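Local coordinates for protein alpha-glucosidase ([Eubacterium] rectale, PDB 6PNR) that probably hydrolyses sulfoquinovosides as a family GH31 sulfoquinovosidase and binds a sulfonated aza-sugar inhibitor in its active-site pocket, at residues G245-N250 and K285-D290; Q273-K278 and L380-D385. All coordinates share one frame; numbering follows the deposited sequence.

Contact 1: G245-N250 and K285-D290; sequences GVQGGN and KRLQWD. With 9VH ([(3~{S},4~{R},5~{R})-4,5-bis(oxidanyl)piperidin-3-yl]methanesulfonic acid), chain C.
Gln247 meets Leu287 beside the active site of the GH31 TIM barrel. Gln247 lies in the loop after barrel strand 242-245, and Leu287 ends hairpin strand 285-287. Their side chains cross at about a right angle, with Gln247 OE1 3.9 Å from Leu287 CD2. Lys285 CD lies 4.2 Å from Gln247 NE2. One water donates to both Gln247 OE1 and Arg286 O. A second accepts from Gln247 NE2 and lies within hydrogen-bonding distance of Lys285 O. Gln247 OE1 also takes a hydrogen bond from Gln273 NE2, and its NE2 bonds to Glu524.

CB of Arg286 points away from 245-250, and the side chain runs along the inhibitor sulfonate. CB, CG and CD lie 3.2, 3.4 and 3.9 Å from 9VH O1. The chain then bends at chi3 (60°) and brings the guanidinium edge to the sulfonate. NE donates to O1 at 3.2 Å (157°) and weakly to O2. NH2 donates to O2 at 2.9 Å, nearly straight at 167°. NH1 turns to Phe352 O. Arg286, Leu287 N and Trp289 NE1 together are consistent with recognition of a sulfoquinovoside sulfonate. Leu287 N donates weakly to O3. Trp289 NE1 donates to 9VH O3 from the indole edge at 3.2 Å.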
ATOM      1  N   GLY A 245     -33.268   9.137 -15.464  1.00 23.12           N
ATOM      2  CA  GLY A 245     -33.126   9.032 -14.028  1.00 24.35           C
ATOM      3  C   GLY A 245     -33.357  10.389 -13.401  1.00 25.46           C
ATOM      4  O   GLY A 245     -32.516  11.280 -13.530  1.00 26.01           O
ATOM      5  N   VAL A 246     -34.509  10.568 -12.760  1.00 27.26           N
ATOM      6  CA  VAL A 246     -34.896  11.832 -12.145  1.00 26.50           C
ATOM      7  C   VAL A 246     -35.410  11.526 -10.744  1.00 28.00           C
ATOM      8  O   VAL A 246     -35.657  10.375 -10.386  1.00 27.91           O
ATOM      9  CB  VAL A 246     -35.966  12.593 -12.960  1.00 26.48           C
ATOM     10  CG1 VAL A 246     -35.472  12.865 -14.373  1.00 22.06           C
ATOM     11  CG2 VAL A 246     -37.287  11.809 -12.977  1.00 22.55           C
ATOM     12  N   GLN A 247     -35.562  12.579  -9.947  1.00 24.87           N
ATOM     13  CA  GLN A 247     -35.937  12.433  -8.549  1.00 24.32           C
ATOM     14  C   GLN A 247     -36.698  13.670  -8.119  1.00 24.11           C
ATOM     15  O   GLN A 247     -36.758  14.668  -8.841  1.00 27.93           O
ATOM     16  CB  GLN A 247     -34.720  12.264  -7.626  1.00 27.06           C
ATOM     17  CG  GLN A 247     -33.890  10.999  -7.819  1.00 25.48           C
ATOM     18  CD  GLN A 247     -32.662  10.995  -6.920  1.00 26.59           C
ATOM     19  OE1 GLN A 247     -32.531  10.146  -6.044  1.00 29.56           O
ATOM     20  NE2 GLN A 247     -31.769  11.958  -7.121  1.00 28.26           N
ATOM     21  N   GLY A 248     -37.282  13.584  -6.928  1.00 25.00           N
ATOM     22  CA  GLY A 248     -37.838  14.742  -6.246  1.00 30.41           C
ATOM     23  C   GLY A 248     -39.309  14.668  -5.919  1.00 30.67           C
ATOM     24  O   GLY A 248     -39.852  15.649  -5.389  1.00 26.72           O
ATOM     25  N   GLY A 249     -40.003  13.572  -6.207  1.00 27.35           N
ATOM     26  CA  GLY A 249     -41.434  13.493  -5.960  1.00 29.19           C
ATOM     27  C   GLY A 249     -42.248  13.740  -7.219  1.00 26.73           C
ATOM     28  O   GLY A 249     -41.729  14.094  -8.283  1.00 27.99           O
ATOM     29  N   ASN A 250     -43.570  13.582  -7.068  1.00 29.29           N
ATOM     30  CA  ASN A 250     -44.483  13.636  -8.209  1.00 28.57           C
ATOM     31  C   ASN A 250     -44.237  14.849  -9.096  1.00 29.21           C
ATOM     32  O   ASN A 250     -44.011  14.720 -10.305  1.00 28.09           O
ATOM     33  CB  ASN A 250     -45.940  13.648  -7.736  1.00 35.80           C
ATOM     34  CG  ASN A 250     -46.497  12.266  -7.518  1.00 41.00           C
ATOM     35  OD1 ASN A 250     -45.934  11.267  -7.969  1.00 40.92           O
ATOM     36  ND2 ASN A 250     -47.624  12.196  -6.824  1.00 43.66           N
ATOM     37  N   LYS A 285     -27.343  13.107  -1.814  1.00 24.07           N
ATOM     38  CA  LYS A 285     -28.763  12.768  -1.769  1.00 24.49           C
ATOM     39  C   LYS A 285     -28.898  11.261  -1.991  1.00 27.48           C
ATOM     40  O   LYS A 285     -28.727  10.763  -3.107  1.00 30.04           O
ATOM     41  CB  LYS A 285     -29.539  13.583  -2.797  1.00 29.75           C
ATOM     42  CG  LYS A 285     -31.061  13.495  -2.640  1.00 37.27           C
ATOM     43  CD  LYS A 285     -31.783  14.383  -3.647  1.00 38.46           C
ATOM     44  CE  LYS A 285     -31.629  15.882  -3.328  1.00 47.02           C
ATOM     45  NZ  LYS A 285     -31.601  16.716  -4.581  1.00 41.43           N
ATOM     46  N   ARG A 286     -29.154  10.519  -0.913  1.00 27.07           N
ATOM     47  CA  ARG A 286     -29.336   9.082  -1.011  1.00 23.35           C
ATOM     48  C   ARG A 286     -30.825   8.749  -0.851  1.00 28.62           C
ATOM     49  O   ARG A 286     -31.697   9.616  -1.040  1.00 25.79           O
ATOM     50  CB  ARG A 286     -28.433   8.392   0.023  1.00 25.35           C
ATOM     51  CG  ARG A 286     -26.991   8.918  -0.005  1.00 25.96           C
ATOM     52  CD  ARG A 286     -26.037   8.070   0.843  1.00 25.04           C
ATOM     53  NE  ARG A 286     -25.982   6.696   0.370  1.00 27.37           N
ATOM     54  CZ  ARG A 286     -25.181   5.758   0.859  1.00 26.76           C
ATOM     55  NH1 ARG A 286     -24.343   6.045   1.845  1.00 28.98           N
ATOM     56  NH2 ARG A 286     -25.212   4.530   0.352  1.00 24.22           N
ATOM     57  N   LEU A 287     -31.112   7.494  -0.521  1.00 29.67           N
ATOM     58  CA  LEU A 287     -32.452   6.935  -0.563  1.00 26.34           C
ATOM     59  C   LEU A 287     -32.844   6.400   0.805  1.00 27.22           C
ATOM     60  O   LEU A 287     -31.990   6.014   1.606  1.00 28.17           O
ATOM     61  CB  LEU A 287     -32.535   5.782  -1.566  1.00 24.76           C
ATOM     62  CG  LEU A 287     -32.103   6.100  -2.993  1.00 27.60           C
ATOM     63  CD1 LEU A 287     -32.193   4.851  -3.883  1.00 23.56           C
ATOM     64  CD2 LEU A 287     -32.999   7.221  -3.487  1.00 28.39           C
ATOM     65  N   GLN A 288     -34.151   6.313   1.036  1.00 25.98           N
ATOM     66  CA  GLN A 288     -34.687   5.669   2.234  1.00 31.29           C
ATOM     67  C   GLN A 288     -34.882   4.181   1.944  1.00 24.30           C
ATOM     68  O   GLN A 288     -35.677   3.816   1.068  1.00 26.95           O
ATOM     69  CB  GLN A 288     -35.999   6.346   2.654  1.00 31.08           C
ATOM     70  CG  GLN A 288     -36.767   5.670   3.790  1.00 30.08           C
ATOM     71  CD  GLN A 288     -36.041   5.678   5.130  1.00 33.32           C
ATOM     72  OE1 GLN A 288     -34.940   6.212   5.270  1.00 34.38           O
ATOM     73  NE2 GLN A 288     -36.667   5.078   6.127  1.00 33.86           N
ATOM     74  N   TRP A 289     -34.161   3.317   2.674  1.00 27.44           N
ATOM     75  CA  TRP A 289     -34.117   1.882   2.339  1.00 26.07           C
ATOM     76  C   TRP A 289     -35.275   1.145   3.021  1.00 28.51           C
ATOM     77  O   TRP A 289     -35.123   0.412   4.002  1.00 29.05           O
ATOM     78  CB  TRP A 289     -32.760   1.284   2.698  1.00 26.68           C
ATOM     79  CG  TRP A 289     -31.618   1.848   1.873  1.00 25.69           C
ATOM     80  CD1 TRP A 289     -31.688   2.864   0.957  1.00 24.66           C
ATOM     81  CD2 TRP A 289     -30.252   1.421   1.890  1.00 27.51           C
ATOM     82  NE1 TRP A 289     -30.448   3.101   0.420  1.00 26.44           N
ATOM     83  CE2 TRP A 289     -29.551   2.227   0.971  1.00 26.81           C
ATOM     84  CE3 TRP A 289     -29.553   0.429   2.589  1.00 21.60           C
ATOM     85  CZ2 TRP A 289     -28.197   2.071   0.730  1.00 22.55           C
ATOM     86  CZ3 TRP A 289     -28.203   0.283   2.354  1.00 25.77           C
ATOM     87  CH2 TRP A 289     -27.539   1.099   1.426  1.00 24.97           C
ATOM     88  N   ASP A 290     -36.457   1.355   2.449  1.00 26.36           N
ATOM     89  CA  ASP A 290     -37.709   0.774   2.932  1.00 31.21           C
ATOM     90  C   ASP A 290     -38.597   0.627   1.694  1.00 24.22           C
ATOM     91  O   ASP A 290     -39.183   1.611   1.241  1.00 31.25           O
ATOM     92  CB  ASP A 290     -38.332   1.682   3.985  1.00 28.45           C
ATOM     93  CG  ASP A 290     -39.499   1.035   4.715  1.00 34.96           C
ATOM     94  OD1 ASP A 290     -39.591  -0.211   4.737  1.00 31.23           O
ATOM     95  OD2 ASP A 290     -40.320   1.795   5.272  1.00 34.30           O
TER
HETATM   96  O1  9VH C 701     -27.545   6.567  -2.393  1.00 27.86           O
HETATM   97  S1  9VH C 701     -28.117   5.234  -2.311  1.00 26.85           S
HETATM   98  O2  9VH C 701     -27.157   4.312  -1.756  1.00 27.71           O
HETATM   99  O3  9VH C 701     -29.393   5.253  -1.638  1.00 25.35           O
HETATM  100  C1  9VH C 701     -28.416   4.769  -3.993  1.00 24.09           C
HETATM  101  C2  9VH C 701     -27.150   4.612  -4.847  1.00 25.00           C
HETATM  102  C3  9VH C 701     -26.470   3.312  -4.446  1.00 30.34           C
HETATM  103  N1  9VH C 701     -25.411   2.809  -5.321  1.00 27.13           N
HETATM  104  C4  9VH C 701     -25.824   2.762  -6.723  1.00 22.44           C
HETATM  105  C5  9VH C 701     -26.302   4.133  -7.173  1.00 25.66           C
HETATM  106  O4  9VH C 701     -26.686   4.043  -8.543  1.00 26.17           O
HETATM  107  C6  9VH C 701     -27.494   4.575  -6.335  1.00 24.40           C
HETATM  108  O5  9VH C 701     -27.957   5.854  -6.760  1.00 25.73           O
HETATM  109  O   HOH W   1     -29.104  11.474  -5.598  1.00 30.26           O
HETATM  110  O   HOH W   2     -32.929  10.761  -3.348  1.00 31.72           O

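Contact 2: Q273-K278 and L380-D385. With 9VH ([(3~{S},4~{R},5~{R})-4,5-bis(oxidanyl)piperidin-3-yl]methanesulfonic acid), chain C.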
ATOM      1  N   GLN A 273     -35.330   6.531  -8.613  1.00 23.52           N
ATOM      2  CA  GLN A 273     -34.764   5.713  -7.548  1.00 25.69           C
ATOM      3  C   GLN A 273     -35.287   6.107  -6.176  1.00 25.65           C
ATOM      4  O   GLN A 273     -35.245   5.284  -5.255  1.00 26.24           O
ATOM      5  CB  GLN A 273     -33.232   5.784  -7.560  1.00 24.92           C
ATOM      6  CG  GLN A 273     -32.639   7.153  -7.250  1.00 23.69           C
ATOM      7  CD  GLN A 273     -31.139   7.066  -6.935  1.00 28.86           C
ATOM      8  OE1 GLN A 273     -30.501   6.034  -7.172  1.00 27.91           O
ATOM      9  NE2 GLN A 273     -30.580   8.140  -6.405  1.00 27.76           N
ATOM     10  N   ASP A 274     -35.779   7.339  -6.013  1.00 24.72           N
ATOM     11  CA  ASP A 274     -36.362   7.774  -4.746  1.00 24.71           C
ATOM     12  C   ASP A 274     -37.864   7.490  -4.675  1.00 25.98           C
ATOM     13  O   ASP A 274     -38.570   8.116  -3.874  1.00 24.95           O
ATOM     14  CB  ASP A 274     -36.083   9.265  -4.498  1.00 24.14           C
ATOM     15  CG  ASP A 274     -36.831  10.183  -5.460  1.00 26.21           C
ATOM     16  OD1 ASP A 274     -37.373   9.686  -6.470  1.00 26.60           O
ATOM     17  OD2 ASP A 274     -36.880  11.413  -5.213  1.00 26.77           O
ATOM     18  N   TRP A 275     -38.359   6.554  -5.492  1.00 24.57           N
ATOM     19  CA  TRP A 275     -39.761   6.152  -5.415  1.00 24.83           C
ATOM     20  C   TRP A 275     -40.155   5.813  -3.984  1.00 25.40           C
ATOM     21  O   TRP A 275     -41.321   5.979  -3.597  1.00 28.33           O
ATOM     22  CB  TRP A 275     -40.016   4.945  -6.343  1.00 22.23           C
ATOM     23  CG  TRP A 275     -39.500   3.656  -5.745  1.00 26.97           C
ATOM     24  CD1 TRP A 275     -38.188   3.295  -5.577  1.00 29.93           C
ATOM     25  CD2 TRP A 275     -40.284   2.576  -5.195  1.00 25.40           C
ATOM     26  NE1 TRP A 275     -38.110   2.062  -4.965  1.00 30.06           N
ATOM     27  CE2 TRP A 275     -39.380   1.606  -4.714  1.00 25.04           C
ATOM     28  CE3 TRP A 275     -41.664   2.338  -5.071  1.00 27.02           C
ATOM     29  CZ2 TRP A 275     -39.811   0.408  -4.123  1.00 29.88           C
ATOM     30  CZ3 TRP A 275     -42.090   1.154  -4.475  1.00 27.41           C
ATOM     31  CH2 TRP A 275     -41.166   0.204  -4.014  1.00 27.21           C
ATOM     32  N   CYS A 276     -39.199   5.354  -3.176  1.00 24.26           N
ATOM     33  CA  CYS A 276     -39.442   4.968  -1.794  1.00 25.71           C
ATOM     34  C   CYS A 276     -38.929   5.991  -0.777  1.00 29.36           C
ATOM     35  O   CYS A 276     -38.831   5.668   0.416  1.00 28.82           O
ATOM     36  CB  CYS A 276     -38.801   3.605  -1.532  1.00 29.62           C
ATOM     37  SG  CYS A 276     -37.038   3.558  -2.028  1.00 30.71           S
ATOM     38  N   GLY A 277     -38.594   7.202  -1.206  1.00 27.76           N
ATOM     39  CA  GLY A 277     -38.158   8.255  -0.309  1.00 25.14           C
ATOM     40  C   GLY A 277     -36.659   8.502  -0.384  1.00 33.25           C
ATOM     41  O   GLY A 277     -35.889   7.725  -0.950  1.00 26.11           O
ATOM     42  N   LYS A 278     -36.253   9.614   0.233  1.00 29.78           N
ATOM     43  CA  LYS A 278     -34.883  10.101   0.182  1.00 29.41           C
ATOM     44  C   LYS A 278     -34.262  10.115   1.572  1.00 32.33           C
ATOM     45  O   LYS A 278     -34.958  10.092   2.586  1.00 29.56           O
ATOM     46  CB  LYS A 278     -34.825  11.517  -0.403  1.00 34.77           C
ATOM     47  CG  LYS A 278     -35.473  12.579   0.480  1.00 40.51           C
ATOM     48  CD  LYS A 278     -35.248  13.966  -0.090  1.00 44.08           C
ATOM     49  CE  LYS A 278     -35.850  15.044   0.800  1.00 42.42           C
ATOM     50  NZ  LYS A 278     -37.334  14.945   0.831  1.00 49.10           N
ATOM     51  N   LEU A 380     -43.490  -4.923  -8.162  1.00 27.71           N
ATOM     52  CA  LEU A 380     -44.325  -5.430  -9.251  1.00 29.45           C
ATOM     53  C   LEU A 380     -45.807  -5.193  -8.978  1.00 30.83           C
ATOM     54  O   LEU A 380     -46.577  -4.896  -9.901  1.00 31.50           O
ATOM     55  CB  LEU A 380     -44.065  -6.922  -9.465  1.00 26.32           C
ATOM     56  CG  LEU A 380     -42.665  -7.342  -9.912  1.00 27.72           C
ATOM     57  CD1 LEU A 380     -42.386  -8.807  -9.548  1.00 26.51           C
ATOM     58  CD2 LEU A 380     -42.513  -7.105 -11.418  1.00 26.38           C
ATOM     59  N   GLY A 381     -46.223  -5.320  -7.718  1.00 29.38           N
ATOM     60  CA  GLY A 381     -47.625  -5.186  -7.357  1.00 36.20           C
ATOM     61  C   GLY A 381     -48.242  -3.823  -7.619  1.00 35.91           C
ATOM     62  O   GLY A 381     -49.472  -3.714  -7.651  1.00 34.87           O
ATOM     63  N   ILE A 382     -47.437  -2.773  -7.788  1.00 29.96           N
ATOM     64  CA  ILE A 382     -48.000  -1.473  -8.130  1.00 30.40           C
ATOM     65  C   ILE A 382     -47.729  -1.100  -9.582  1.00 29.63           C
ATOM     66  O   ILE A 382     -47.984   0.041  -9.981  1.00 34.74           O
ATOM     67  CB  ILE A 382     -47.523  -0.354  -7.180  1.00 30.28           C
ATOM     68  CG1 ILE A 382     -46.018  -0.122  -7.272  1.00 32.09           C
ATOM     69  CG2 ILE A 382     -47.894  -0.651  -5.737  1.00 29.88           C
ATOM     70  CD1 ILE A 382     -45.557   1.049  -6.396  1.00 30.69           C
ATOM     71  N   GLY A 383     -47.216  -2.026 -10.385  1.00 28.86           N
ATOM     72  CA  GLY A 383     -47.044  -1.769 -11.802  1.00 28.65           C
ATOM     73  C   GLY A 383     -45.688  -1.240 -12.214  1.00 27.64           C
ATOM     74  O   GLY A 383     -45.559  -0.698 -13.319  1.00 28.43           O
ATOM     75  N   ILE A 384     -44.676  -1.376 -11.369  1.00 28.00           N
ATOM     76  CA  ILE A 384     -43.313  -1.023 -11.747  1.00 24.37           C
ATOM     77  C   ILE A 384     -42.764  -2.128 -12.639  1.00 27.97           C
ATOM     78  O   ILE A 384     -42.860  -3.316 -12.304  1.00 27.49           O
ATOM     79  CB  ILE A 384     -42.446  -0.805 -10.494  1.00 28.34           C
ATOM     80  CG1 ILE A 384     -42.917   0.458  -9.728  1.00 25.24           C
ATOM     81  CG2 ILE A 384     -40.991  -0.701 -10.874  1.00 25.92           C
ATOM     82  CD1 ILE A 384     -42.176   0.715  -8.396  1.00 25.30           C
ATOM     83  N   ASP A 385     -42.219  -1.743 -13.792  1.00 27.49           N
ATOM     84  CA  ASP A 385     -41.785  -2.673 -14.830  1.00 29.18           C
ATOM     85  C   ASP A 385     -40.271  -2.861 -14.893  1.00 29.96           C
ATOM     86  O   ASP A 385     -39.776  -3.571 -15.771  1.00 28.93           O
ATOM     87  CB  ASP A 385     -42.314  -2.207 -16.179  1.00 33.43           C
ATOM     88  CG  ASP A 385     -43.798  -2.490 -16.334  1.00 37.20           C
ATOM     89  OD1 ASP A 385     -44.211  -3.623 -16.001  1.00 36.25           O
ATOM     90  OD2 ASP A 385     -44.550  -1.580 -16.754  1.00 34.08           O
TER
HETATM   91  O1  9VH C 701     -27.545   6.567  -2.393  1.00 27.86           O
HETATM   92  S1  9VH C 701     -28.117   5.234  -2.311  1.00 26.85           S
HETATM   93  O2  9VH C 701     -27.157   4.312  -1.756  1.00 27.71           O
HETATM   94  O3  9VH C 701     -29.393   5.253  -1.638  1.00 25.35           O
HETATM   95  C1  9VH C 701     -28.416   4.769  -3.993  1.00 24.09           C
HETATM   96  C2  9VH C 701     -27.150   4.612  -4.847  1.00 25.00           C
HETATM   97  C3  9VH C 701     -26.470   3.312  -4.446  1.00 30.34           C
HETATM   98  N1  9VH C 701     -25.411   2.809  -5.321  1.00 27.13           N
HETATM   99  C4  9VH C 701     -25.824   2.762  -6.723  1.00 22.44           C
HETATM  100  C5  9VH C 701     -26.302   4.133  -7.173  1.00 25.66           C
HETATM  101  O4  9VH C 701     -26.686   4.043  -8.543  1.00 26.17           O
HETATM  102  C6  9VH C 701     -27.494   4.575  -6.335  1.00 24.40           C
HETATM  103  O5  9VH C 701     -27.957   5.854  -6.760  1.00 25.73           O
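Trp275 packs against Ile384 and Ile382 in the GH31 TIM-barrel domain. Trp275 sits in the loop after barrel strand 267-271. The two isoleucines sit in the loop that leads from helix 365-380 into barrel strand 386-389.

The aromatic contact is a CH-pi interaction. Ile384 CD1 stands over one face of the six-membered ring, 4.1 Å from its centroid and offset toward the rim. The side chain is extended, with CD1 anti to CA (chi2 176°), so the terminal methyl leads. It comes within 3.7 Å of Trp275 CE3. Cys276 CB lies against the opposite face, so the indole is held between two carbons.

A plain apolar contact adds to this. Ile382 CD1 approaches Trp275 CZ3 obliquely at 4.0 Å. Phe315 of strand 314-319 touches both Trp275 and Ile384. The indole rotation is also fixed by a hydrogen bond from NE1 to Tyr318 O.

Backbone bonds shape both loops. Gly277 N bonds to Asp274 O, and a type I turn runs from Leu380 to Gly383.

Gln273 carries the polar contact with the inhibitor. The 9VH hydroxyl O5 donates to Gln273 OE1 at 2.6 Å, a short bond. Gln273 CG lies between the backbone N and the carbonyl carbon (chi1 65°), and the chain extends from there to the ligand. Gln273 NE2 donates to Gln247 OE1. An alanine here would remove the amide, which would probably leave O5 without this acceptor and Gln247 OE1 without one of its donors. Gln273 OE1 lies 3.4 Å from 9VH C6, the ring carbon that carries O5.

From the N terminus the segments come in the order 245-250, 273-278, 285-290 and 380-385, so the two contacts cross. Contact 1 closes a loop of 34 residues holding helix 250-262 and barrel strand 267-271, and ties the loop after strand 242-245 to the 278-280/285-287 hairpin. Contact 2 closes a longer loop of 101 residues, which includes the hairpin, strand 314-319 and helix 365-380. It ties the loop after strand 267-271 to the approach to strand 386-389. The contacts touch directly: Gly248 N lies 2.8 Å from Asp274 OD2, a probable hydrogen bond. Both reach the inhibitor, contact 1 at its sulfonate and contact 2 at a ring hydroxyl.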